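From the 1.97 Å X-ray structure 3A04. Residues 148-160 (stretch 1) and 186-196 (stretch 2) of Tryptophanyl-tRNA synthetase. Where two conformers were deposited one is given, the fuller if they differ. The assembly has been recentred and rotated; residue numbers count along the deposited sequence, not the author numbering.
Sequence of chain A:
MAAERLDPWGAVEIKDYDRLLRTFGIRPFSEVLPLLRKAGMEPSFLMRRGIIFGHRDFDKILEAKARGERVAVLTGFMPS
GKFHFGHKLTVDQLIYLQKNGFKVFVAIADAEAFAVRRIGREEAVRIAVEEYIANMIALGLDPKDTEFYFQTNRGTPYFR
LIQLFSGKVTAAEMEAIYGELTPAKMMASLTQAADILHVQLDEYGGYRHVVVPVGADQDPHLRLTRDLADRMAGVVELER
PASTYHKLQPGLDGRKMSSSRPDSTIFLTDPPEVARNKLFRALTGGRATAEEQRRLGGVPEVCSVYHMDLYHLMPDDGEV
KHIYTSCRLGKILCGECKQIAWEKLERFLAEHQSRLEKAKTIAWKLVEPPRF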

# COMPACT_ATOMS: atom_id res chain seq x y z
N PHE A 148 -7.51 -10.85 16.35
CA PHE A 148 -6.10 -10.53 16.10
C PHE A 148 -5.89 -10.63 14.58
O PHE A 148 -6.45 -11.55 13.97
CB PHE A 148 -5.18 -11.60 16.70
CG PHE A 148 -5.28 -11.70 18.26
CD1 PHE A 148 -4.51 -10.87 19.06
CD2 PHE A 148 -6.15 -12.61 18.86
CE1 PHE A 148 -4.56 -10.94 20.49
CE2 PHE A 148 -6.20 -12.71 20.32
CZ PHE A 148 -5.41 -11.87 21.09
N TYR A 149 -4.97 -9.80 14.02
CA TYR A 149 -4.66 -9.93 12.62
C TYR A 149 -3.33 -9.37 12.32
O TYR A 149 -2.81 -8.52 13.11
CB TYR A 149 -5.76 -9.27 11.75
CG TYR A 149 -5.73 -7.76 11.78
CD1 TYR A 149 -4.90 -7.03 10.89
CD2 TYR A 149 -6.49 -7.08 12.74
CE1 TYR A 149 -4.89 -5.56 10.93
CE2 TYR A 149 -6.50 -5.64 12.83
CZ TYR A 149 -5.68 -4.92 11.89
OH TYR A 149 -5.59 -3.55 11.95
N PHE A 150 -2.80 -9.76 11.14
CA PHE A 150 -1.52 -9.26 10.64
C PHE A 150 -1.83 -8.23 9.54
O PHE A 150 -2.73 -8.49 8.72
CB PHE A 150 -0.69 -10.36 9.97
CG PHE A 150 -0.19 -11.40 10.93
CD1 PHE A 150 1.00 -11.22 11.61
CD2 PHE A 150 -0.93 -12.56 11.16
CE1 PHE A 150 1.49 -12.26 12.53
CE2 PHE A 150 -0.44 -13.58 12.10
CZ PHE A 150 0.72 -13.41 12.74
N GLN A 151 -1.12 -7.11 9.59
CA GLN A 151 -1.20 -6.06 8.55
C GLN A 151 -0.98 -6.69 7.16
O GLN A 151 -1.59 -6.22 6.21
CB GLN A 151 -0.12 -4.98 8.68
CG GLN A 151 -0.31 -4.09 9.94
CD GLN A 151 0.84 -3.10 10.10
OE1 GLN A 151 1.97 -3.35 9.72
NE2 GLN A 151 0.53 -1.98 10.74
N THR A 152 -0.20 -7.75 7.06
CA THR A 152 0.15 -8.27 5.76
C THR A 152 -0.84 -9.38 5.39
O THR A 152 -0.65 -10.06 4.37
CB THR A 152 1.59 -8.84 5.63
OG1 THR A 152 1.73 -9.94 6.53
CG2 THR A 152 2.71 -7.77 5.87
N ASN A 153 -1.85 -9.59 6.20
CA ASN A 153 -2.78 -10.68 5.84
C ASN A 153 -4.22 -10.33 6.13
O ASN A 153 -4.99 -11.12 6.68
CB ASN A 153 -2.37 -12.03 6.51
CG ASN A 153 -2.96 -13.24 5.79
OD1 ASN A 153 -3.23 -13.16 4.60
ND2 ASN A 153 -3.19 -14.36 6.50
N ARG A 154 -4.60 -9.08 5.89
CA ARG A 154 -5.91 -8.61 6.42
C ARG A 154 -7.01 -8.50 5.31
O ARG A 154 -8.20 -8.55 5.59
CB ARG A 154 -5.73 -7.27 7.12
CG ARG A 154 -6.98 -6.68 7.84
CD ARG A 154 -7.61 -7.76 8.77
NE ARG A 154 -8.47 -7.11 9.77
CZ ARG A 154 -9.33 -7.75 10.51
NH1 ARG A 154 -9.47 -9.09 10.38
NH2 ARG A 154 -10.04 -7.06 11.34
N GLY A 155 -6.58 -8.40 4.07
CA GLY A 155 -7.55 -8.58 2.98
C GLY A 155 -7.82 -7.31 2.18
O GLY A 155 -7.47 -6.19 2.56
N THR A 156 -8.56 -7.50 1.08
CA THR A 156 -8.75 -6.45 0.08
C THR A 156 -9.32 -5.14 0.56
O THR A 156 -8.77 -4.10 0.24
CB THR A 156 -9.52 -7.03 -1.17
OG1 THR A 156 -8.69 -8.03 -1.74
CG2 THR A 156 -9.68 -5.90 -2.24
N PRO A 157 -10.44 -5.17 1.30
CA PRO A 157 -11.03 -3.87 1.65
C PRO A 157 -10.10 -2.99 2.55
O PRO A 157 -10.06 -1.73 2.44
CB PRO A 157 -12.35 -4.24 2.40
CG PRO A 157 -12.52 -5.72 2.26
CD PRO A 157 -11.24 -6.34 1.75
N TYR A 158 -9.32 -3.66 3.40
CA TYR A 158 -8.39 -2.96 4.33
C TYR A 158 -7.31 -2.37 3.48
O TYR A 158 -6.91 -1.26 3.61
CB TYR A 158 -7.72 -4.04 5.21
CG TYR A 158 -6.47 -3.67 5.97
CD1 TYR A 158 -6.57 -3.02 7.20
CD2 TYR A 158 -5.24 -4.11 5.56
CE1 TYR A 158 -5.42 -2.74 7.95
CE2 TYR A 158 -4.11 -3.86 6.28
CZ TYR A 158 -4.20 -3.24 7.49
OH TYR A 158 -3.03 -3.03 8.18
N PHE A 159 -6.79 -3.12 2.55
CA PHE A 159 -5.72 -2.58 1.76
C PHE A 159 -6.23 -1.50 0.78
O PHE A 159 -5.53 -0.59 0.49
CB PHE A 159 -4.77 -3.56 0.90
CG PHE A 159 -3.44 -2.90 0.51
CD1 PHE A 159 -2.43 -2.71 1.43
CD2 PHE A 159 -3.19 -2.48 -0.78
CE1 PHE A 159 -1.27 -2.11 1.06
CE2 PHE A 159 -1.99 -1.89 -1.10
CZ PHE A 159 -1.08 -1.71 -0.18
N ARG A 160 -7.44 -1.64 0.30
CA ARG A 160 -7.98 -0.56 -0.56
C ARG A 160 -8.01 0.78 0.18
O ARG A 160 -7.77 1.84 -0.40
CB ARG A 160 -9.39 -0.93 -1.00
CG ARG A 160 -9.91 0.05 -2.09
CD ARG A 160 -11.31 -0.39 -2.61
NE ARG A 160 -11.37 -1.76 -3.05
CZ ARG A 160 -12.38 -2.59 -2.80
NH1 ARG A 160 -13.41 -2.18 -2.09
NH2 ARG A 160 -12.35 -3.81 -3.29
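Stretch 2, residues 186-196: MMASLTQAADI

How does stretch 2 lie on stretch 1? Residues 186-196 are helical throughout, part of a helix that extends beyond both ends of the stretch. Stretch 1 is more varied: a strand at 148-150, a turn in which N153 N donates to F150 O (2.9 Å), and then a helix that starts at T156, with G155 at the N-cap position. The two helices run at 129° to each other, closer to antiparallel than to parallel, and their axes come no nearer than 9.7 Å. Two places mark the register: Q151 CA lies 7.6 Å from T191 CA, and Y158 CA lies 6.4 Å from A194 CA. The contact is small, burying 340 Å² in all.

What holds the carboxylate of D195? Its CA-to-CB bond points sideways, but with chi1 in m the end of the side chain comes nearer to stretch 1 and meets three donors. Two tyrosine hydroxyls give their protons to the same oxygen: Y149 OH lies 2.7 Å from D195 OD1, and Y158 OH lies 2.6 Å from D195 OD1. In both rings that oxygen sits at the edge, near the ring plane, as suits an acceptor approached by a phenol. The other oxygen is served by the amide, with Q151 NE2 donating to D195 OD2 at 2.9 Å and a nearly straight 166°. Y149, Q151 and Y158 of stretch 1 thus converge on one buried acid.

How are both amide hydrogens of Q151 used? The nitrogen that donates to D195 also donates to water 1, with Q151 NE2 3.1 Å from the water O. That water in turn gives a hydrogen to the backbone, its O lying 3.0 Å from A188 O, so it links the glutamine to stretch 2 one helical turn before T191. Q151 OE1 is satisfied elsewhere in the structure.

What packs around these polar groups? T191 turns its methyl to stretch 1, with T191 CG2 3.3 Å from Y158 OH and 3.6 Å from Q151 NE2. Its hydroxyl is occupied within its own helix, T191 OG1 donating to M187 O at 2.8 Å; the same carbonyl accepts from T191 N at 2.9 Å. A194 points its CB toward the tyrosine, Y158 CE1 to A194 CB being 3.9 Å. Nearer the start of stretch 2, F159 CE1 reaches M187 SD at 4.5 Å, a looser apolar contact made by side chains whose ends both come nearer than their CA-to-CB bonds suggest.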

# COMPACT_ATOMS: atom_id res chain seq x y z
N MET A 186 6.25 6.05 4.93
CA MET A 186 5.06 6.54 4.30
C MET A 186 4.02 5.45 4.30
O MET A 186 2.93 5.64 4.69
CB MET A 186 5.11 7.09 2.86
CG MET A 186 6.20 8.15 2.61
SD MET A 186 6.01 9.15 1.11
CE MET A 186 6.95 8.30 -0.17
N MET A 187 4.40 4.30 3.84
CA MET A 187 3.48 3.15 3.87
C MET A 187 3.00 2.88 5.30
O MET A 187 1.79 2.59 5.56
CB MET A 187 4.16 1.94 3.25
CG MET A 187 3.31 0.67 3.27
SD MET A 187 2.06 0.75 1.92
CE MET A 187 3.10 1.13 0.63
N ALA A 188 3.92 2.88 6.27
CA ALA A 188 3.48 2.58 7.64
C ALA A 188 2.44 3.54 8.19
O ALA A 188 1.54 3.15 8.96
CB ALA A 188 4.70 2.54 8.57
N SER A 189 2.60 4.82 7.87
CA SER A 189 1.66 5.81 8.34
C SER A 189 0.24 5.57 7.77
O SER A 189 -0.75 5.59 8.49
CB SER A 189 2.20 7.18 7.98
OG SER A 189 1.22 8.10 8.36
N LEU A 190 0.13 5.35 6.47
CA LEU A 190 -1.19 5.02 5.88
C LEU A 190 -1.75 3.71 6.45
O LEU A 190 -2.95 3.57 6.62
CB LEU A 190 -1.13 4.88 4.35
CG LEU A 190 -0.55 6.06 3.54
CD1 LEU A 190 -0.35 5.71 2.06
CD2 LEU A 190 -1.44 7.26 3.62
N THR A 191 -0.88 2.74 6.68
CA THR A 191 -1.36 1.39 7.11
C THR A 191 -1.88 1.54 8.55
O THR A 191 -2.86 0.95 8.96
CB THR A 191 -0.16 0.35 7.02
OG1 THR A 191 0.25 0.25 5.64
CG2 THR A 191 -0.56 -1.03 7.45
N GLN A 192 -1.18 2.35 9.36
CA GLN A 192 -1.66 2.53 10.70
C GLN A 192 -2.99 3.21 10.70
O GLN A 192 -3.79 2.95 11.59
CB GLN A 192 -0.57 3.33 11.48
CG GLN A 192 -0.44 3.03 12.86
CD GLN A 192 0.39 4.12 13.63
OE1 GLN A 192 0.14 4.38 14.84
NE2 GLN A 192 1.33 4.76 12.91
N ALA A 193 -3.23 4.16 9.78
CA ALA A 193 -4.57 4.79 9.75
C ALA A 193 -5.59 3.70 9.35
O ALA A 193 -6.72 3.72 9.82
CB ALA A 193 -4.59 5.91 8.68
N ALA A 194 -5.25 2.88 8.33
CA ALA A 194 -6.16 1.76 7.98
C ALA A 194 -6.42 0.82 9.12
O ALA A 194 -7.56 0.28 9.28
CB ALA A 194 -5.59 1.00 6.74
N ASP A 195 -5.39 0.50 9.90
CA ASP A 195 -5.64 -0.35 11.11
C ASP A 195 -6.82 0.24 11.94
O ASP A 195 -7.74 -0.48 12.34
CB ASP A 195 -4.37 -0.43 12.01
CG ASP A 195 -3.28 -1.31 11.39
OD1 ASP A 195 -3.64 -2.25 10.61
OD2 ASP A 195 -2.08 -1.05 11.62
N ILE A 196 -6.78 1.54 12.22
CA ILE A 196 -7.88 2.16 13.00
C ILE A 196 -9.23 2.18 12.28
O ILE A 196 -10.28 1.81 12.84
CB ILE A 196 -7.45 3.61 13.40
CG1 ILE A 196 -6.19 3.50 14.29
CG2 ILE A 196 -8.65 4.37 14.04
CD1 ILE A 196 -5.35 4.86 14.44
O HOH W 1 2.26 0.52 10.11